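Local coordinates for protein amidase, hydantoinase/carbamoylase family (Burkholderia ambifaria, PDB 5TP4) that probably hydrolyses N-carbamoyl-L-amino acids to the free amino acids, as a zinc-dependent amidase of the peptidase M20 family, at residues A220-D225 / H298-V303; I272-I277 / T290-L295. One frame throughout, in Å; residues are numbered along the deposited sequence. Where two conformers were deposited one is given.

Interaction 1: residues A220-D225 / H298-V303; sequences AIRWLD and HDDAQV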
loop_
_atom_site.group_PDB
_atom_site.type_symbol
_atom_site.label_atom_id
_atom_site.label_comp_id
_atom_site.label_asym_id
_atom_site.label_seq_id
_atom_site.Cartn_x
_atom_site.Cartn_y
_atom_site.Cartn_z
ATOM N N ALA B 220 15.810 8.524 20.322
ATOM C CA ALA B 220 15.251 7.189 20.545
ATOM C C ALA B 220 14.253 6.883 19.430
ATOM O O ALA B 220 13.466 7.751 19.034
ATOM C CB ALA B 220 14.557 7.101 21.901
ATOM N N ILE B 221 14.315 5.659 18.893
ATOM C CA ILE B 221 13.543 5.262 17.718
ATOM C C ILE B 221 12.827 3.953 18.030
ATOM O O ILE B 221 13.435 3.023 18.575
ATOM C CB ILE B 221 14.436 5.060 16.479
ATOM C CG1 ILE B 221 15.374 6.247 16.253
ATOM C CG2 ILE B 221 13.562 4.807 15.218
ATOM C CD1 ILE B 221 16.385 5.985 15.147
ATOM N N ARG B 222 11.560 3.858 17.628
ATOM C CA ARG B 222 10.838 2.594 17.597
ATOM C C ARG B 222 10.261 2.396 16.205
ATOM O O ARG B 222 9.722 3.332 15.609
ATOM C CB ARG B 222 9.692 2.552 18.625
ATOM C CG ARG B 222 10.160 2.930 20.019
ATOM C CD ARG B 222 10.990 1.819 20.631
ATOM N NE ARG B 222 11.331 2.123 22.027
ATOM C CZ ARG B 222 12.463 2.704 22.432
ATOM N NH1 ARG B 222 13.398 3.048 21.552
ATOM N NH2 ARG B 222 12.664 2.943 23.726
ATOM N N TRP B 223 10.365 1.173 15.705
ATOM C CA TRP B 223 9.689 0.755 14.483
ATOM C C TRP B 223 8.633 -0.265 14.859
ATOM O O TRP B 223 8.932 -1.231 15.566
ATOM C CB TRP B 223 10.668 0.126 13.503
ATOM C CG TRP B 223 11.392 1.100 12.644
ATOM C CD1 TRP B 223 11.367 2.462 12.726
ATOM C CD2 TRP B 223 12.224 0.773 11.527
ATOM N NE1 TRP B 223 12.147 3.011 11.716
ATOM C CE2 TRP B 223 12.683 1.991 10.973
ATOM C CE3 TRP B 223 12.639 -0.431 10.952
ATOM C CZ2 TRP B 223 13.525 2.032 9.863
ATOM C CZ3 TRP B 223 13.474 -0.386 9.841
ATOM C CH2 TRP B 223 13.914 0.836 9.317
ATOM N N LEU B 224 7.409 -0.036 14.400
ATOM C CA LEU B 224 6.276 -0.883 14.728
ATOM C C LEU B 224 5.666 -1.414 13.439
ATOM O O LEU B 224 5.707 -0.760 12.392
ATOM C CB LEU B 224 5.214 -0.099 15.521
ATOM C CG LEU B 224 5.716 0.740 16.709
ATOM C CD1 LEU B 224 4.533 1.406 17.405
ATOM C CD2 LEU B 224 6.429 -0.123 17.670
ATOM N N ASP B 225 5.122 -2.615 13.527
ATOM C CA ASP B 225 4.268 -3.183 12.495
ATOM C C ASP B 225 2.862 -3.232 13.053
ATOM O O ASP B 225 2.650 -3.773 14.147
ATOM C CB ASP B 225 4.692 -4.604 12.116
ATOM C CG ASP B 225 6.046 -4.660 11.479
ATOM O OD1 ASP B 225 6.398 -3.738 10.732
ATOM O OD2 ASP B 225 6.756 -5.651 11.719
ATOM N N HIS B 298 13.373 12.469 21.841
ATOM C CA HIS B 298 14.714 12.644 22.391
ATOM C C HIS B 298 15.001 11.663 23.519
ATOM O O HIS B 298 16.170 11.422 23.837
ATOM C CB HIS B 298 14.897 14.070 22.919
ATOM C CG HIS B 298 14.945 15.110 21.846
ATOM N ND1 HIS B 298 15.468 16.369 22.057
ATOM C CD2 HIS B 298 14.535 15.081 20.554
ATOM C CE1 HIS B 298 15.370 17.073 20.942
ATOM N NE2 HIS B 298 14.810 16.315 20.013
ATOM N N ASP B 299 13.962 11.099 24.124
ATOM C CA ASP B 299 14.058 10.337 25.351
ATOM C C ASP B 299 13.411 8.970 25.155
ATOM O O ASP B 299 12.339 8.873 24.555
ATOM C CB ASP B 299 13.363 11.130 26.457
ATOM C CG ASP B 299 13.393 10.442 27.755
ATOM O OD1 ASP B 299 12.573 9.530 27.941
ATOM O OD2 ASP B 299 14.238 10.815 28.582
ATOM N N ASP B 300 14.042 7.919 25.684
ATOM C CA ASP B 300 13.477 6.582 25.500
ATOM C C ASP B 300 12.180 6.403 26.266
ATOM O O ASP B 300 11.274 5.695 25.802
ATOM C CB ASP B 300 14.479 5.517 25.934
ATOM C CG ASP B 300 15.454 5.176 24.837
ATOM O OD1 ASP B 300 15.105 4.354 23.944
ATOM O OD2 ASP B 300 16.557 5.751 24.869
ATOM N N ALA B 301 12.097 6.965 27.477
ATOM C CA ALA B 301 10.859 6.842 28.237
ATOM C C ALA B 301 9.699 7.501 27.507
ATOM O O ALA B 301 8.575 6.989 27.536
ATOM C CB ALA B 301 11.015 7.451 29.631
ATOM N N GLN B 302 9.949 8.651 26.868
ATOM C CA GLN B 302 8.870 9.351 26.176
ATOM C C GLN B 302 8.481 8.643 24.879
ATOM O O GLN B 302 7.298 8.629 24.517
ATOM C CB GLN B 302 9.261 10.798 25.875
ATOM C CG GLN B 302 9.377 11.711 27.091
ATOM C CD GLN B 302 8.141 11.693 27.973
ATOM O OE1 GLN B 302 7.015 11.909 27.511
ATOM N NE2 GLN B 302 8.346 11.421 29.255
ATOM N N VAL B 303 9.449 8.100 24.130
ATOM C CA VAL B 303 9.037 7.368 22.929
ATOM C C VAL B 303 8.265 6.117 23.332
ATOM O O VAL B 303 7.280 5.749 22.687
ATOM C CB VAL B 303 10.231 7.077 21.978
ATOM C CG1 VAL B 303 11.047 5.824 22.373
ATOM C CG2 VAL B 303 9.739 6.913 20.561
#
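Strand 220-225 meets the first turn of helix 300-321 where the CA atoms of Ala-220 and Asp-300 lie 5.3 Å apart. This is beta-alpha packing in the M20 family's inserted domain: the helix follows strand 288-297, the antiparallel neighbour of 220-225, and turns back over the sheet. In one of its two conformers Asp-299 caps the helix, OD1 accepting from Gln-302 N (3.0 Å). Ala-220, small enough to sit beneath the helix start, puts CB 3.5 Å from Asp-300 OD1 and 3.8 Å from Val-303 CG1. Arg-222 is long enough to reach the same turn. Its chain bends at chi2 (-73°), and the guanidinium grips Asp-300 end-on, both NH1 and NH2 reaching OD1, which lies in the guanidinium plane. Arg-222 NH2 to Asp-300 OD1 is the shorter bond, at 2.8 Å, and the straighter, and uses the anti lone pair of OD1; a further salt bridge joins NH2 to Asp-304. Arg-222 NH1 also donates to Ile-221 O, from above that carbonyl plane, which helps fix the rotation of the group. Val-303, branched and apolar, lays CG1 over the centre of one guanidinium face, 3.4 Å from CZ of Arg-222.

Interaction 2: residues I272-I277 / T290-L295; sequences IGQAGI and TFTVDL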
loop_
_atom_site.group_PDB
_atom_site.type_symbol
_atom_site.label_atom_id
_atom_site.label_comp_id
_atom_site.label_asym_id
_atom_site.label_seq_id
_atom_site.Cartn_x
_atom_site.Cartn_y
_atom_site.Cartn_z
ATOM N N ILE B 272 4.098 7.175 9.245
ATOM C CA ILE B 272 3.613 5.930 8.672
ATOM C C ILE B 272 4.152 5.914 7.246
ATOM O O ILE B 272 3.628 6.591 6.350
ATOM C CB ILE B 272 2.090 5.816 8.730
ATOM C CG1 ILE B 272 1.644 5.750 10.212
ATOM C CG2 ILE B 272 1.636 4.582 7.939
ATOM C CD1 ILE B 272 0.110 5.790 10.369
ATOM N N GLY B 273 5.240 5.182 7.059
ATOM C CA GLY B 273 5.942 5.169 5.789
ATOM C C GLY B 273 5.557 4.062 4.830
ATOM O O GLY B 273 5.784 4.190 3.624
ATOM N N GLN B 274 5.004 2.960 5.326
ATOM C CA GLN B 274 4.519 1.899 4.461
ATOM C C GLN B 274 3.111 1.544 4.885
ATOM O O GLN B 274 2.802 1.572 6.080
ATOM C CB GLN B 274 5.397 0.624 4.532
ATOM C CG GLN B 274 6.856 0.873 4.241
ATOM C CD GLN B 274 7.697 -0.386 4.322
ATOM O OE1 GLN B 274 7.247 -1.438 4.798
ATOM N NE2 GLN B 274 8.922 -0.293 3.843
ATOM N N ALA B 275 2.247 1.280 3.904
ATOM C CA ALA B 275 0.877 0.926 4.235
ATOM C C ALA B 275 0.214 0.323 3.014
ATOM O O ALA B 275 0.490 0.736 1.873
ATOM C CB ALA B 275 0.078 2.143 4.733
ATOM N N GLY B 276 -0.650 -0.659 3.249
ATOM C CA GLY B 276 -1.354 -1.271 2.136
ATOM C C GLY B 276 -2.535 -2.094 2.592
ATOM O O GLY B 276 -2.539 -2.666 3.688
ATOM N N ILE B 277 -3.534 -2.168 1.727
ATOM C CA ILE B 277 -4.630 -3.114 1.875
ATOM C C ILE B 277 -4.203 -4.390 1.180
ATOM O O ILE B 277 -3.876 -4.363 -0.012
ATOM C CB ILE B 277 -5.922 -2.556 1.256
ATOM C CG1 ILE B 277 -6.336 -1.260 1.962
ATOM C CG2 ILE B 277 -7.040 -3.603 1.329
ATOM C CD1 ILE B 277 -7.489 -0.546 1.270
ATOM N N THR B 290 -2.172 -3.484 6.627
ATOM C CA THR B 290 -0.923 -3.384 7.375
ATOM C C THR B 290 -0.339 -1.994 7.169
ATOM O O THR B 290 -0.449 -1.417 6.089
ATOM C CB THR B 290 0.111 -4.444 6.951
ATOM O OG1 THR B 290 0.380 -4.339 5.542
ATOM C CG2 THR B 290 -0.369 -5.875 7.326
ATOM N N PHE B 291 0.275 -1.447 8.214
ATOM C CA PHE B 291 1.076 -0.256 8.005
ATOM C C PHE B 291 2.206 -0.263 9.020
ATOM O O PHE B 291 2.157 -0.993 10.011
ATOM C CB PHE B 291 0.231 1.013 8.105
ATOM C CG PHE B 291 -0.498 1.188 9.405
ATOM C CD1 PHE B 291 -1.757 0.632 9.594
ATOM C CD2 PHE B 291 0.040 1.979 10.414
ATOM C CE1 PHE B 291 -2.456 0.844 10.792
ATOM C CE2 PHE B 291 -0.649 2.191 11.610
ATOM C CZ PHE B 291 -1.900 1.639 11.797
ATOM N N THR B 292 3.243 0.526 8.747
ATOM C CA THR B 292 4.379 0.634 9.655
ATOM C C THR B 292 4.331 1.977 10.365
ATOM O O THR B 292 3.760 2.952 9.864
ATOM C CB THR B 292 5.733 0.493 8.935
ATOM O OG1 THR B 292 5.897 1.555 7.976
ATOM C CG2 THR B 292 5.825 -0.856 8.242
ATOM N N VAL B 293 4.921 2.023 11.556
ATOM C CA VAL B 293 5.050 3.269 12.300
ATOM C C VAL B 293 6.510 3.451 12.666
ATOM O O VAL B 293 7.135 2.536 13.209
ATOM C CB VAL B 293 4.185 3.287 13.580
ATOM C CG1 VAL B 293 4.376 4.588 14.272
ATOM C CG2 VAL B 293 2.700 3.137 13.233
ATOM N N ASP B 294 7.049 4.631 12.365
ATOM C CA ASP B 294 8.351 5.076 12.850
ATOM C C ASP B 294 8.080 6.137 13.911
ATOM O O ASP B 294 7.471 7.170 13.611
ATOM C CB ASP B 294 9.172 5.618 11.675
ATOM C CG ASP B 294 10.527 6.218 12.079
ATOM O OD1 ASP B 294 10.547 7.212 12.822
ATOM O OD2 ASP B 294 11.560 5.727 11.561
ATOM N N LEU B 295 8.500 5.871 15.151
ATOM C CA LEU B 295 8.305 6.774 16.289
ATOM C C LEU B 295 9.646 7.300 16.769
ATOM O O LEU B 295 10.591 6.526 16.910
ATOM C CB LEU B 295 7.668 6.058 17.484
ATOM C CG LEU B 295 6.220 5.622 17.467
ATOM C CD1 LEU B 295 5.923 5.009 18.847
ATOM C CD2 LEU B 295 5.325 6.821 17.197
HETATM O O HOH W 1 6.970 3.850 9.100
#
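The ring of Phe-291 is met obliquely by Ile-272, whose CD1 comes to 3.8 Å from the ring's CD2 and lies almost as near CE2, while CG2 of Ile-272 approaches CD2 from the other branch. Chi1 of Phe-291 (58°) sets CG between the backbone N and the carbonyl carbon, and the ring shares its side of the sheet with Ala-275, whose CB packs 3.6 Å from Phe-291 CB. The small methyl of alanine suits a pair whose CA atoms are just 4.0 Å apart. Helix 246-262 lies against this apolar side, touching both Ile-272 and Phe-291, so large hydrophobic residues fit here. The two segments belong to a beta hairpin of strands 269-277 and 288-297, in which 275-277 and 290-295 run antiparallel, 170° between their directions. Gly-276 and Thr-290 form a hydrogen-bonded pair, joined by both amides, and Ala-275 and Phe-291 a non-hydrogen-bonded one. Toward Ile-272 the ladder becomes irregular, where strand 269-277 is broken by a bulge or short loop. Thr-292 N still donates to Gln-274 O (2.9 Å), but Gln-274 N turns to a side chain, reaching Thr-292 OG1 at 3.1 Å with a bent N-H...O angle of 137°. A threonine is apt here because its hydroxyl can accept this amide and donate to a water, which in turn accepts from Gly-273 N. The methyl CG2 of Thr-292 packs on the Gln-274 side chain, and both residues also touch the second subunit, Gln-274 at its Ser-281 and Thr-292 at its Arg-282. Beside them the CA of Ile-272 makes a CA-H...O contact of 3.2 Å with Thr-292 O.

How the interactions relate
Both contacts are built on one sheet, where strand 288-297 lies between strands 212-229 and 269-277. Interaction 1 is the more buried and packs a helix start on the sheet, using a charged pair backed by apolar groups; interaction 2, partly buried, joins neighbouring strands chiefly by backbone bonds, with a hydrophobic side and a polar one. Both segments of interaction 2 lie between those of interaction 1 in the chain, and strand 288-297 leads on into helix 300-321. They meet directly: Leu-224 N probably bonds to Val-293 O, Trp-223 NE1 probably to Asp-294 OD2, and Val-303 packs on Leu-295. The second subunit reaches both, with its Arg-282 forming a salt bridge to Asp-225.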